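Local coordinates for protein hydrazine synthase subunit alpha (Candidatus Kuenenia stuttgartiensis, PDB 5C2V) that catalyses the condensation of hydroxylamine with ammonia to hydrazine, the second half-reaction of the heme-containing hydrazine synthase complex, at residues V205-E210 and K404-T409; N398-G403 and V411-F416; P701-G704 and V708-S711; L718-Y723 and N730-K735. All blocks are in the same frame, centred on the assembly; numbering follows the deposited sequence.

Contact 1 (V205-E210 and K404-T409); sequences VLSGIE and KNFGVT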
loop_
_atom_site.group_PDB
_atom_site.type_symbol
_atom_site.label_atom_id
_atom_site.label_comp_id
_atom_site.label_asym_id
_atom_site.label_seq_id
_atom_site.Cartn_x
_atom_site.Cartn_y
_atom_site.Cartn_z
ATOM N N VAL D 205 28.901 -36.564 17.715
ATOM C CA VAL D 205 27.973 -35.890 18.617
ATOM C C VAL D 205 27.709 -34.466 18.139
ATOM O O VAL D 205 28.534 -33.870 17.446
ATOM C CB VAL D 205 28.500 -35.852 20.065
ATOM C CG1 VAL D 205 28.565 -37.257 20.645
ATOM C CG2 VAL D 205 29.862 -35.176 20.121
ATOM N N LEU D 206 26.549 -33.933 18.509
ATOM C CA LEU D 206 26.137 -32.604 18.074
ATOM C C LEU D 206 27.069 -31.519 18.603
ATOM O O LEU D 206 27.407 -31.500 19.787
ATOM C CB LEU D 206 24.702 -32.321 18.522
ATOM C CG LEU D 206 24.063 -31.016 18.040
ATOM C CD1 LEU D 206 24.050 -30.949 16.522
ATOM C CD2 LEU D 206 22.655 -30.869 18.596
ATOM N N SER D 207 27.491 -30.627 17.713
ATOM C CA SER D 207 28.276 -29.468 18.111
ATOM C C SER D 207 27.353 -28.260 18.209
ATOM O O SER D 207 26.429 -28.106 17.410
ATOM C CB SER D 207 29.414 -29.208 17.128
ATOM O OG SER D 207 30.256 -28.165 17.591
ATOM N N GLY D 208 27.608 -27.412 19.196
ATOM C CA GLY D 208 26.648 -26.405 19.604
ATOM C C GLY D 208 26.921 -26.092 21.058
ATOM O O GLY D 208 28.065 -26.167 21.507
ATOM N N ILE D 209 25.886 -25.696 21.787
ATOM C CA ILE D 209 26.011 -25.567 23.234
ATOM C C ILE D 209 25.616 -26.882 23.908
ATOM O O ILE D 209 24.541 -27.426 23.647
ATOM C CB ILE D 209 25.149 -24.417 23.778
ATOM C CG1 ILE D 209 25.481 -23.115 23.047
ATOM C CG2 ILE D 209 25.357 -24.256 25.277
ATOM C CD1 ILE D 209 24.552 -21.969 23.381
ATOM N N GLU D 210 26.499 -27.395 24.761
ATOM C CA GLU D 210 26.257 -28.665 25.442
ATOM C C GLU D 210 25.687 -28.478 26.844
ATOM O O GLU D 210 26.115 -27.599 27.591
ATOM C CB GLU D 210 27.547 -29.488 25.525
ATOM C CG GLU D 210 27.834 -30.343 24.302
ATOM C CD GLU D 210 28.989 -31.305 24.525
ATOM O OE1 GLU D 210 30.147 -30.843 24.589
ATOM O OE2 GLU D 210 28.736 -32.523 24.641
ATOM N N LYS D 404 27.532 -26.721 15.023
ATOM C CA LYS D 404 28.480 -25.608 14.999
ATOM C C LYS D 404 29.875 -26.025 14.539
ATOM O O LYS D 404 30.463 -26.964 15.077
ATOM C CB LYS D 404 28.558 -24.969 16.390
ATOM C CG LYS D 404 29.869 -24.260 16.696
ATOM C CD LYS D 404 30.021 -24.029 18.194
ATOM C CE LYS D 404 31.394 -23.470 18.537
ATOM N NZ LYS D 404 31.592 -23.347 20.009
ATOM N N ASN D 405 30.369 -25.329 13.514
ATOM C CA ASN D 405 31.701 -25.552 12.943
ATOM C C ASN D 405 31.859 -26.914 12.264
ATOM O O ASN D 405 32.910 -27.213 11.696
ATOM C CB ASN D 405 32.782 -25.377 14.012
ATOM C CG ASN D 405 32.814 -23.973 14.581
ATOM O OD1 ASN D 405 33.020 -23.780 15.777
ATOM N ND2 ASN D 405 32.601 -22.983 13.721
ATOM N N PHE D 406 30.816 -27.735 12.326
ATOM C CA PHE D 406 30.890 -29.113 11.860
ATOM C C PHE D 406 30.152 -29.368 10.547
ATOM O O PHE D 406 28.931 -29.223 10.471
ATOM C CB PHE D 406 30.340 -30.046 12.934
ATOM C CG PHE D 406 31.397 -30.720 13.755
ATOM C CD1 PHE D 406 31.897 -31.956 13.384
ATOM C CD2 PHE D 406 31.888 -30.122 14.902
ATOM C CE1 PHE D 406 32.868 -32.582 14.139
ATOM C CE2 PHE D 406 32.858 -30.741 15.663
ATOM C CZ PHE D 406 33.350 -31.973 15.280
ATOM N N GLY D 407 30.901 -29.755 9.520
ATOM C CA GLY D 407 30.311 -30.174 8.260
ATOM C C GLY D 407 30.361 -31.683 8.117
ATOM O O GLY D 407 30.982 -32.363 8.928
ATOM N N VAL D 408 29.699 -32.216 7.095
ATOM C CA VAL D 408 29.783 -33.644 6.797
ATOM C C VAL D 408 30.060 -33.846 5.311
ATOM O O VAL D 408 29.283 -33.402 4.466
ATOM C CB VAL D 408 28.494 -34.399 7.185
ATOM C CG1 VAL D 408 28.640 -35.881 6.890
ATOM C CG2 VAL D 408 28.164 -34.179 8.654
ATOM N N THR D 409 31.166 -34.520 5.003
ATOM C CA THR D 409 31.615 -34.694 3.622
ATOM C C THR D 409 30.553 -35.350 2.746
ATOM O O THR D 409 29.789 -36.192 3.208
ATOM C CB THR D 409 32.905 -35.536 3.551
ATOM O OG1 THR D 409 32.676 -36.820 4.145
ATOM C CG2 THR D 409 34.040 -34.839 4.283
#
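The backbones of 205-210 and 404-409 meet at Ser207 and Lys404, whose CA atoms lie 5.0 Å apart, and Lys404 N gives a hydrogen bond of 3.0 Å to Ser207 O. A second bond runs the other way: Ser207 OG donates to Lys404 O at 2.8 Å, from only 17° off the carbonyl plane. Ser207 can do this because its hydroxyl is turned anti to its own N (chi1 -174°), which carries it across to the carbonyl, so this one serine grips both polar ends of the Lys404 backbone. Ser207 CB rests obliquely against the neighbouring ring, 3.5 Å from Phe406 CD2. Lys404 O lies at the edge of that same ring, in its plane. Next to the polar pair, Lys404 CB closes on Gly208 N at 3.8 Å, while the rest of the lysine runs out extended and leads its amine away. The patch is a surface one. Behind it Phe406 meets the ring of His204, and Ser207 also bonds through its backbone to Ala402. The turn after helix 196-201 is thus tied to the small antiparallel sheet in which 406-408 is the middle strand, just before strand 209-211 pairs with 216-220.

Contact 2 (N398-G403 and V411-F416); sequences NTFTAG and VTYQPF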
loop_
_atom_site.group_PDB
_atom_site.type_symbol
_atom_site.label_atom_id
_atom_site.label_comp_id
_atom_site.label_asym_id
_atom_site.label_seq_id
_atom_site.Cartn_x
_atom_site.Cartn_y
_atom_site.Cartn_z
ATOM N N ASN D 398 17.988 -36.205 5.693
ATOM C CA ASN D 398 19.415 -36.335 5.962
ATOM C C ASN D 398 20.101 -34.989 6.179
ATOM O O ASN D 398 19.961 -34.074 5.367
ATOM C CB ASN D 398 20.102 -37.081 4.816
ATOM C CG ASN D 398 19.634 -38.518 4.692
ATOM O OD1 ASN D 398 20.179 -39.417 5.331
ATOM N ND2 ASN D 398 18.619 -38.741 3.865
ATOM N N THR D 399 20.844 -34.878 7.276
ATOM C CA THR D 399 21.577 -33.655 7.583
ATOM C C THR D 399 23.062 -33.790 7.258
ATOM O O THR D 399 23.704 -34.779 7.609
ATOM C CB THR D 399 21.423 -33.258 9.063
ATOM O OG1 THR D 399 22.383 -32.243 9.386
ATOM C CG2 THR D 399 21.645 -34.460 9.969
ATOM N N PHE D 400 23.593 -32.793 6.561
ATOM C CA PHE D 400 25.007 -32.768 6.212
ATOM C C PHE D 400 25.840 -31.919 7.173
ATOM O O PHE D 400 27.019 -31.669 6.927
ATOM C CB PHE D 400 25.180 -32.301 4.768
ATOM C CG PHE D 400 24.822 -33.354 3.759
ATOM C CD1 PHE D 400 23.505 -33.548 3.370
ATOM C CD2 PHE D 400 25.800 -34.178 3.228
ATOM C CE1 PHE D 400 23.176 -34.531 2.453
ATOM C CE2 PHE D 400 25.478 -35.161 2.312
ATOM C CZ PHE D 400 24.165 -35.338 1.924
ATOM N N THR D 401 25.217 -31.447 8.249
ATOM C CA THR D 401 25.958 -30.741 9.291
ATOM C C THR D 401 25.773 -31.376 10.670
ATOM O O THR D 401 24.677 -31.798 11.041
ATOM C CB THR D 401 25.557 -29.251 9.371
ATOM O OG1 THR D 401 26.215 -28.638 10.488
ATOM C CG2 THR D 401 24.050 -29.098 9.531
ATOM N N ALA D 402 26.871 -31.443 11.416
ATOM C CA ALA D 402 26.881 -31.955 12.783
ATOM C C ALA D 402 26.654 -30.819 13.780
ATOM O O ALA D 402 26.835 -30.993 14.985
ATOM C CB ALA D 402 28.180 -32.687 13.077
ATOM N N GLY D 403 26.278 -29.654 13.260
ATOM C CA GLY D 403 26.140 -28.453 14.064
ATOM C C GLY D 403 27.330 -27.517 13.976
ATOM O O GLY D 403 28.040 -27.509 12.969
ATOM N N VAL D 411 31.359 -36.983 0.043
ATOM C CA VAL D 411 31.999 -38.140 -0.571
ATOM C C VAL D 411 31.919 -39.373 0.326
ATOM O O VAL D 411 31.252 -40.351 -0.009
ATOM C CB VAL D 411 33.475 -37.856 -0.907
ATOM C CG1 VAL D 411 34.110 -39.067 -1.573
ATOM C CG2 VAL D 411 33.587 -36.632 -1.802
ATOM N N THR D 412 32.613 -39.328 1.461
ATOM C CA THR D 412 32.651 -40.460 2.384
ATOM C C THR D 412 31.663 -40.335 3.545
ATOM O O THR D 412 31.544 -41.251 4.360
ATOM C CB THR D 412 34.062 -40.640 2.968
ATOM O OG1 THR D 412 34.415 -39.483 3.735
ATOM C CG2 THR D 412 35.078 -40.830 1.852
ATOM N N TYR D 413 30.960 -39.208 3.606
ATOM C CA TYR D 413 30.060 -38.878 4.715
ATOM C C TYR D 413 30.763 -38.999 6.068
ATOM O O TYR D 413 30.372 -39.800 6.917
ATOM C CB TYR D 413 28.813 -39.769 4.683
ATOM C CG TYR D 413 27.640 -39.220 5.468
ATOM C CD1 TYR D 413 26.832 -38.222 4.939
ATOM C CD2 TYR D 413 27.334 -39.706 6.734
ATOM C CE1 TYR D 413 25.758 -37.718 5.650
ATOM C CE2 TYR D 413 26.264 -39.208 7.453
ATOM C CZ TYR D 413 25.478 -38.215 6.905
ATOM O OH TYR D 413 24.410 -37.717 7.617
ATOM N N GLN D 414 31.811 -38.203 6.252
ATOM C CA GLN D 414 32.541 -38.147 7.515
ATOM C C GLN D 414 32.511 -36.748 8.131
ATOM O O GLN D 414 32.993 -35.794 7.520
ATOM C CB GLN D 414 33.984 -38.610 7.319
ATOM C CG GLN D 414 34.107 -40.081 6.955
ATOM C CD GLN D 414 35.540 -40.509 6.724
ATOM O OE1 GLN D 414 36.057 -40.414 5.612
ATOM N NE2 GLN D 414 36.191 -40.988 7.779
ATOM N N PRO D 415 31.932 -36.621 9.336
ATOM C CA PRO D 415 31.900 -35.346 10.062
ATOM C C PRO D 415 33.288 -34.730 10.231
ATOM O O PRO D 415 34.261 -35.454 10.436
ATOM C CB PRO D 415 31.313 -35.730 11.421
ATOM C CG PRO D 415 30.513 -36.954 11.153
ATOM C CD PRO D 415 31.259 -37.698 10.084
ATOM N N PHE D 416 33.372 -33.406 10.139
ATOM C CA PHE D 416 34.639 -32.705 10.302
ATOM C C PHE D 416 34.446 -31.317 10.908
ATOM O O PHE D 416 33.473 -30.621 10.603
ATOM C CB PHE D 416 35.372 -32.597 8.960
ATOM C CG PHE D 416 34.591 -31.884 7.889
ATOM C CD1 PHE D 416 33.707 -32.578 7.078
ATOM C CD2 PHE D 416 34.748 -30.522 7.684
ATOM C CE1 PHE D 416 32.992 -31.927 6.089
ATOM C CE2 PHE D 416 34.036 -29.866 6.697
ATOM C CZ PHE D 416 33.157 -30.570 5.899
HETATM O O HOH W 1 22.016 -37.911 7.355
#
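Tyr413 swings its ring across to Phe400 with CG anti to the backbone N (chi1 -161°), from a backbone in the left-handed region; Phe400 turns its own CG beside its N and offers a face. The two rings form an offset edge-to-face pair, centroids 5.9 Å apart and planes at 77°, with Tyr413 CE1 over the Phe400 face, 4.2 Å from Phe400 CE2. Beyond the ring, Tyr413 OH ends 3.0 Å from Thr399 O. A water beside that hydroxyl donates to Asn398 OD1 at 3.1 Å and takes a weak bond from Thr399 N; its modelled distance to the hydroxyl is too short to interpret. On the 398-403 side the backbone is braced locally: Thr399 OG1 donates to Thr401 O at 2.9 Å, in the carbonyl plane, and Thr401 OG1 takes Gly403 N in an ST turn. The gamma subunit packs on the same group, and Asn138 of that subunit is bonded to Asn398 OD1. Chemically, then, a phenol is buried with its hydroxyl close to the Thr399 carbonyl, the water's part being doubtful, while its carbon edge packs on the face of Phe400, whose ring also meets Phe132 of the gamma subunit edge-to-face.

Contact 3 (P701-G704 and V708-S711); sequences PNIG and VNPS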
loop_
_atom_site.group_PDB
_atom_site.type_symbol
_atom_site.label_atom_id
_atom_site.label_comp_id
_atom_site.label_asym_id
_atom_site.label_seq_id
_atom_site.Cartn_x
_atom_site.Cartn_y
_atom_site.Cartn_z
ATOM N N PRO D 701 9.957 8.428 2.727
ATOM C CA PRO D 701 11.245 8.303 3.419
ATOM C C PRO D 701 11.781 6.872 3.396
ATOM O O PRO D 701 12.976 6.663 3.607
ATOM C CB PRO D 701 10.921 8.746 4.851
ATOM C CG PRO D 701 9.447 8.558 4.986
ATOM C CD PRO D 701 8.885 8.869 3.634
ATOM N N ASN D 702 10.906 5.903 3.142
ATOM C CA ASN D 702 11.330 4.519 2.970
ATOM C C ASN D 702 12.166 4.371 1.703
ATOM O O ASN D 702 13.005 3.476 1.599
ATOM C CB ASN D 702 10.122 3.584 2.926
ATOM C CG ASN D 702 9.359 3.558 4.236
ATOM O OD1 ASN D 702 9.952 3.604 5.314
ATOM N ND2 ASN D 702 8.035 3.488 4.149
ATOM N N ILE D 703 11.923 5.258 0.743
ATOM C CA ILE D 703 12.740 5.335 -0.460
ATOM C C ILE D 703 14.015 6.118 -0.169
ATOM O O ILE D 703 15.117 5.573 -0.235
ATOM C CB ILE D 703 11.984 6.002 -1.625
ATOM C CG1 ILE D 703 10.740 5.190 -1.991
ATOM C CG2 ILE D 703 12.895 6.155 -2.833
ATOM C CD1 ILE D 703 9.904 5.818 -3.084
ATOM N N GLY D 704 13.860 7.398 0.157
ATOM C CA GLY D 704 14.998 8.234 0.490
ATOM C C GLY D 704 14.633 9.626 0.969
ATOM O O GLY D 704 13.459 9.948 1.154
ATOM N N VAL D 708 19.830 11.524 0.142
ATOM C CA VAL D 708 20.230 10.141 0.418
ATOM C C VAL D 708 19.090 9.129 0.329
ATOM O O VAL D 708 18.046 9.291 0.961
ATOM C CB VAL D 708 20.883 10.022 1.821
ATOM C CG1 VAL D 708 20.926 8.571 2.280
ATOM C CG2 VAL D 708 22.284 10.621 1.818
ATOM N N ASN D 709 19.307 8.080 -0.459
ATOM C CA ASN D 709 18.397 6.943 -0.496
ATOM C C ASN D 709 19.067 5.710 0.103
ATOM O O ASN D 709 19.954 5.125 -0.508
ATOM C CB ASN D 709 17.945 6.661 -1.932
ATOM C CG ASN D 709 17.086 7.773 -2.505
ATOM O OD1 ASN D 709 15.873 7.623 -2.651
ATOM N ND2 ASN D 709 17.711 8.898 -2.829
ATOM N N PRO D 710 18.649 5.315 1.313
ATOM C CA PRO D 710 19.252 4.164 1.994
ATOM C C PRO D 710 19.139 2.864 1.197
ATOM O O PRO D 710 18.071 2.521 0.689
ATOM C CB PRO D 710 18.460 4.084 3.301
ATOM C CG PRO D 710 18.040 5.494 3.550
ATOM C CD PRO D 710 17.720 6.046 2.190
ATOM N N SER D 711 20.271 2.175 1.092
ATOM C CA SER D 711 20.432 0.938 0.327
ATOM C C SER D 711 20.122 1.091 -1.161
ATOM O O SER D 711 19.902 0.101 -1.858
ATOM C CB SER D 711 19.555 -0.170 0.920
ATOM O OG SER D 711 19.618 -1.349 0.133
#
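The carboxamide of Asn709 has Gly704 above one face, with Gly704 CA 3.7 Å from Asn709 CG and leaning toward the oxygen, 3.3 Å from OD1. Ile703 CG2 comes up to that oxygen roughly level with the amide group, also 3.3 Å from Asn709 OD1. The two side chains run side by side in the same direction: Ile703 has CG2 anti to its N, while Asn709 keeps CG beside its own (chi1 -66°). The peptide joining Ile703 to Gly704 lies on the same side of the amide as Gly704 CA. Ile703 O and Asn709 OD1 are both acceptors and simply pass each other, and Gly704 N points poorly at OD1, so between the two segments the contact is one of packing. Pro710 completes it, with CD 3.6 Å from Ile703 O. Gly704, nearly fully extended and lacking a side chain, lets the two loop segments come this close; its CA also sits 3.3 Å from Val708 O. Both belong to the long loop between helices 687-692 and 717-722, in the cytochrome c region that binds the bis-histidine heme. Ile703 leans on Pro445 and Tyr446, Pro710 on Thr498 and Phe500; Asn709 N is bonded to Ser716 just before helix 717-722, and Ser711 reaches Ile761 in helix 751-762.

Contact 4 (L718-Y723 and N730-K735); sequences LVWRLY and NAPREK. With HEC (heme c), chain B.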
loop_
_atom_site.group_PDB
_atom_site.type_symbol
_atom_site.label_atom_id
_atom_site.label_comp_id
_atom_site.label_asym_id
_atom_site.label_seq_id
_atom_site.Cartn_x
_atom_site.Cartn_y
_atom_site.Cartn_z
ATOM N N LEU D 718 22.836 12.908 -3.899
ATOM C CA LEU D 718 24.221 13.168 -3.525
ATOM C C LEU D 718 25.182 12.460 -4.472
ATOM O O LEU D 718 26.148 13.052 -4.953
ATOM C CB LEU D 718 24.481 12.722 -2.085
ATOM C CG LEU D 718 25.924 12.818 -1.594
ATOM C CD1 LEU D 718 26.401 14.256 -1.653
ATOM C CD2 LEU D 718 26.054 12.261 -0.183
ATOM N N VAL D 719 24.902 11.190 -4.740
ATOM C CA VAL D 719 25.731 10.391 -5.631
ATOM C C VAL D 719 25.568 10.858 -7.076
ATOM O O VAL D 719 26.530 10.872 -7.846
ATOM C CB VAL D 719 25.387 8.895 -5.521
ATOM C CG1 VAL D 719 26.298 8.067 -6.407
ATOM C CG2 VAL D 719 25.500 8.438 -4.077
ATOM N N TRP D 720 24.345 11.242 -7.432
ATOM C CA TRP D 720 24.065 11.820 -8.744
ATOM C C TRP D 720 24.957 13.027 -9.008
ATOM O O TRP D 720 25.463 13.208 -10.115
ATOM C CB TRP D 720 22.593 12.228 -8.855
ATOM C CG TRP D 720 21.667 11.114 -9.248
ATOM C CD1 TRP D 720 21.600 9.869 -8.698
ATOM C CD2 TRP D 720 20.662 11.157 -10.268
ATOM N NE1 TRP D 720 20.621 9.128 -9.318
ATOM C CE2 TRP D 720 20.029 9.898 -10.285
ATOM C CE3 TRP D 720 20.235 12.136 -11.170
ATOM C CZ2 TRP D 720 18.996 9.592 -11.169
ATOM C CZ3 TRP D 720 19.209 11.831 -12.046
ATOM C CH2 TRP D 720 18.602 10.570 -12.039
ATOM N N ARG D 721 25.147 13.848 -7.981
ATOM C CA ARG D 721 25.968 15.047 -8.103
ATOM C C ARG D 721 27.458 14.733 -8.048
ATOM O O ARG D 721 28.253 15.343 -8.762
ATOM C CB ARG D 721 25.607 16.056 -7.011
ATOM C CG ARG D 721 24.226 16.669 -7.171
ATOM C CD ARG D 721 24.019 17.180 -8.587
ATOM N NE ARG D 721 25.075 18.100 -9.001
ATOM C CZ ARG D 721 25.052 19.410 -8.784
ATOM N NH1 ARG D 721 24.024 19.960 -8.153
ATOM N NH2 ARG D 721 26.057 20.170 -9.195
ATOM N N LEU D 722 27.836 13.785 -7.197
ATOM C CA LEU D 722 29.236 13.404 -7.067
ATOM C C LEU D 722 29.759 12.756 -8.348
ATOM O O LEU D 722 30.950 12.831 -8.642
ATOM C CB LEU D 722 29.432 12.462 -5.877
ATOM C CG LEU D 722 29.378 13.128 -4.500
ATOM C CD1 LEU D 722 29.401 12.089 -3.390
ATOM C CD2 LEU D 722 30.526 14.114 -4.337
ATOM N N TYR D 723 28.876 12.100 -9.095
ATOM C CA TYR D 723 29.246 11.567 -10.405
ATOM C C TYR D 723 28.821 12.480 -11.558
ATOM O O TYR D 723 29.175 12.231 -12.711
ATOM C CB TYR D 723 28.643 10.175 -10.600
ATOM C CG TYR D 723 29.319 9.092 -9.787
ATOM C CD1 TYR D 723 29.046 8.938 -8.436
ATOM C CD2 TYR D 723 30.226 8.220 -10.376
ATOM C CE1 TYR D 723 29.658 7.948 -7.690
ATOM C CE2 TYR D 723 30.844 7.226 -9.639
ATOM C CZ TYR D 723 30.557 7.097 -8.297
ATOM O OH TYR D 723 31.169 6.110 -7.558
ATOM N N ASN D 730 15.171 6.303 -11.704
ATOM C CA ASN D 730 14.365 6.973 -10.694
ATOM C C ASN D 730 15.008 8.293 -10.290
ATOM O O ASN D 730 16.037 8.313 -9.613
ATOM C CB ASN D 730 14.182 6.081 -9.465
ATOM C CG ASN D 730 13.715 4.684 -9.823
ATOM O OD1 ASN D 730 12.539 4.463 -10.111
ATOM N ND2 ASN D 730 14.639 3.731 -9.804
ATOM N N ALA D 731 14.389 9.393 -10.702
ATOM C CA ALA D 731 14.912 10.717 -10.395
ATOM C C ALA D 731 14.522 11.122 -8.981
ATOM O O ALA D 731 13.353 11.028 -8.607
ATOM C CB ALA D 731 14.408 11.735 -11.403
ATOM N N PRO D 732 15.505 11.566 -8.185
ATOM C CA PRO D 732 15.245 11.984 -6.802
ATOM C C PRO D 732 14.285 13.170 -6.720
ATOM O O PRO D 732 13.484 13.235 -5.788
ATOM C CB PRO D 732 16.636 12.358 -6.276
ATOM C CG PRO D 732 17.470 12.588 -7.493
ATOM C CD PRO D 732 16.934 11.657 -8.532
ATOM N N ARG D 733 14.361 14.089 -7.678
ATOM C CA ARG D 733 13.431 15.212 -7.723
ATOM C C ARG D 733 13.334 15.810 -9.125
ATOM O O ARG D 733 14.020 15.368 -10.048
ATOM C CB ARG D 733 13.842 16.288 -6.716
ATOM C CG ARG D 733 15.098 17.045 -7.092
ATOM C CD ARG D 733 15.537 17.982 -5.977
ATOM N NE ARG D 733 16.594 18.885 -6.427
ATOM C CZ ARG D 733 17.457 19.494 -5.621
ATOM N NH1 ARG D 733 17.398 19.298 -4.312
ATOM N NH2 ARG D 733 18.383 20.297 -6.127
ATOM N N GLU D 734 12.481 16.819 -9.276
ATOM C CA GLU D 734 12.233 17.436 -10.576
ATOM C C GLU D 734 13.382 18.335 -11.022
ATOM O O GLU D 734 13.835 18.253 -12.163
ATOM C CB GLU D 734 10.929 18.238 -10.543
ATOM C CG GLU D 734 9.691 17.393 -10.302
ATOM C CD GLU D 734 8.442 18.231 -10.115
ATOM O OE1 GLU D 734 8.572 19.414 -9.737
ATOM O OE2 GLU D 734 7.332 17.709 -10.347
ATOM N N LYS D 735 13.848 19.195 -10.122
ATOM C CA LYS D 735 14.989 20.050 -10.419
ATOM C C LYS D 735 16.239 19.478 -9.770
ATOM O O LYS D 735 16.407 19.562 -8.557
ATOM C CB LYS D 735 14.746 21.478 -9.920
ATOM C CG LYS D 735 13.501 22.149 -10.479
ATOM C CD LYS D 735 13.688 22.554 -11.931
ATOM C CE LYS D 735 12.531 23.413 -12.414
ATOM N NZ LYS D 735 11.232 22.693 -12.321
HETATM FE FE HEC B . 28.715 21.395 -3.099
HETATM C CHA HEC B . 25.650 22.254 -4.381
HETATM C CHB HEC B . 27.459 18.363 -2.096
HETATM C CHC HEC B . 31.829 20.470 -1.907
HETATM C CHD HEC B . 29.974 24.506 -3.853
HETATM N NA HEC B . 26.887 20.494 -3.180
HETATM C C1A HEC B . 25.773 20.998 -3.826
HETATM C C2A HEC B . 24.753 19.969 -3.817
HETATM C C3A HEC B . 25.247 18.898 -3.189
HETATM C C4A HEC B . 26.602 19.203 -2.773
HETATM C CMA HEC B . 24.505 17.566 -2.949
HETATM C CAA HEC B . 23.340 20.091 -4.428
HETATM C CBA HEC B . 22.381 20.673 -3.394
HETATM C CGA HEC B . 20.977 20.654 -3.943
HETATM O O1A HEC B . 20.013 20.629 -3.133
HETATM O O2A HEC B . 20.820 20.652 -5.190
HETATM N NB HEC B . 29.487 19.749 -2.122
HETATM C C1B HEC B . 28.812 18.562 -1.915
HETATM C C2B HEC B . 29.777 17.570 -1.479
HETATM C C3B HEC B . 30.979 18.157 -1.419
HETATM C C4B HEC B . 30.821 19.535 -1.830
HETATM C CMB HEC B . 29.454 16.103 -1.124
HETATM C CAB HEC B . 32.320 17.506 -1.010
HETATM C CBB HEC B . 32.797 16.538 -2.117
HETATM N NC HEC B . 30.556 22.310 -2.918
HETATM C C1C HEC B . 31.705 21.751 -2.392
HETATM C C2C HEC B . 32.786 22.701 -2.551
HETATM C C3C HEC B . 32.250 23.854 -2.972
HETATM C C4C HEC B . 30.853 23.607 -3.288
HETATM C CMC HEC B . 34.193 22.513 -1.941
HETATM C CAC HEC B . 33.000 25.187 -3.218
HETATM C CBC HEC B . 34.034 25.041 -4.357
HETATM N ND HEC B . 27.915 23.127 -3.976
HETATM C C1D HEC B . 28.660 24.281 -4.211
HETATM C C2D HEC B . 27.824 25.233 -4.905
HETATM C C3D HEC B . 26.464 24.547 -5.092
HETATM C C4D HEC B . 26.615 23.238 -4.472
HETATM C CMD HEC B . 28.224 26.650 -5.374
HETATM C CAD HEC B . 25.235 25.197 -5.781
HETATM C CBD HEC B . 24.402 24.248 -6.644
HETATM C CGD HEC B . 25.236 23.549 -7.686
HETATM O O1D HEC B . 24.797 22.474 -8.171
HETATM O O2D HEC B . 26.332 24.056 -8.036
#
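Propionate oxygen O1D of heme c is gripped by one guanidinium: Arg721 NH1 donates to it at 2.6 Å and Arg721 NH2 at 2.8 Å. The arginine folds back at chi2 and chi3 (-49° and -54°) to bring its edge to the carboxylate, and its NH2 also makes a salt bridge to Glu724. Arg733, on the other segment, takes the second propionate with a chain extended from CG to NE: its NH2 donates to heme O2A at 2.6 Å, and its NH1, more loosely, to O1A. Away from the heme edge the two segments touch through Trp720. Pro732 CD sits over its six-membered ring, 3.8 Å from the centroid and 7° off the normal, a clear CH-pi contact. Ala731 CA and Asn730 O come up obliquely to the benzene part of the indole, while Trp720 NE1 is bonded to Ile714 O. Leu718 CD1 packs 3.6 Å from the heme methyl CMB, and Leu722 CD2 lies beside the same methyl. The two arginines, one to each propionate, probably offset the negative charge of the carboxylates; Tyr707 OH is a further hydrogen-bond partner of the heme. Both arginines line the pocket of the bis-histidine c-type heme in the C-terminal domain.

In the fold
From the N terminus, contact 1 opens at 205-210 and closes only at 404-409, across 193 intervening residues that are rich in strand and contain no helix. Contact 2 starts just before that close, at 398-403, and ends at 411-416, so the two cross along the chain. They share the three-stranded sheet 401-403, 406-408, 415-417, with centres 9 Å apart, and touch at Thr409 with Gln414 and at Phe406 with Thr401. Contacts 3 and 4 follow in series within the cytochrome c region, centres 13 Å apart without touching: contact 3 lies in the loop before helix 717-722, and contact 4 folds the loop after that helix back on it. Their centres are about 41 to 51 Å from those of contacts 1 and 2.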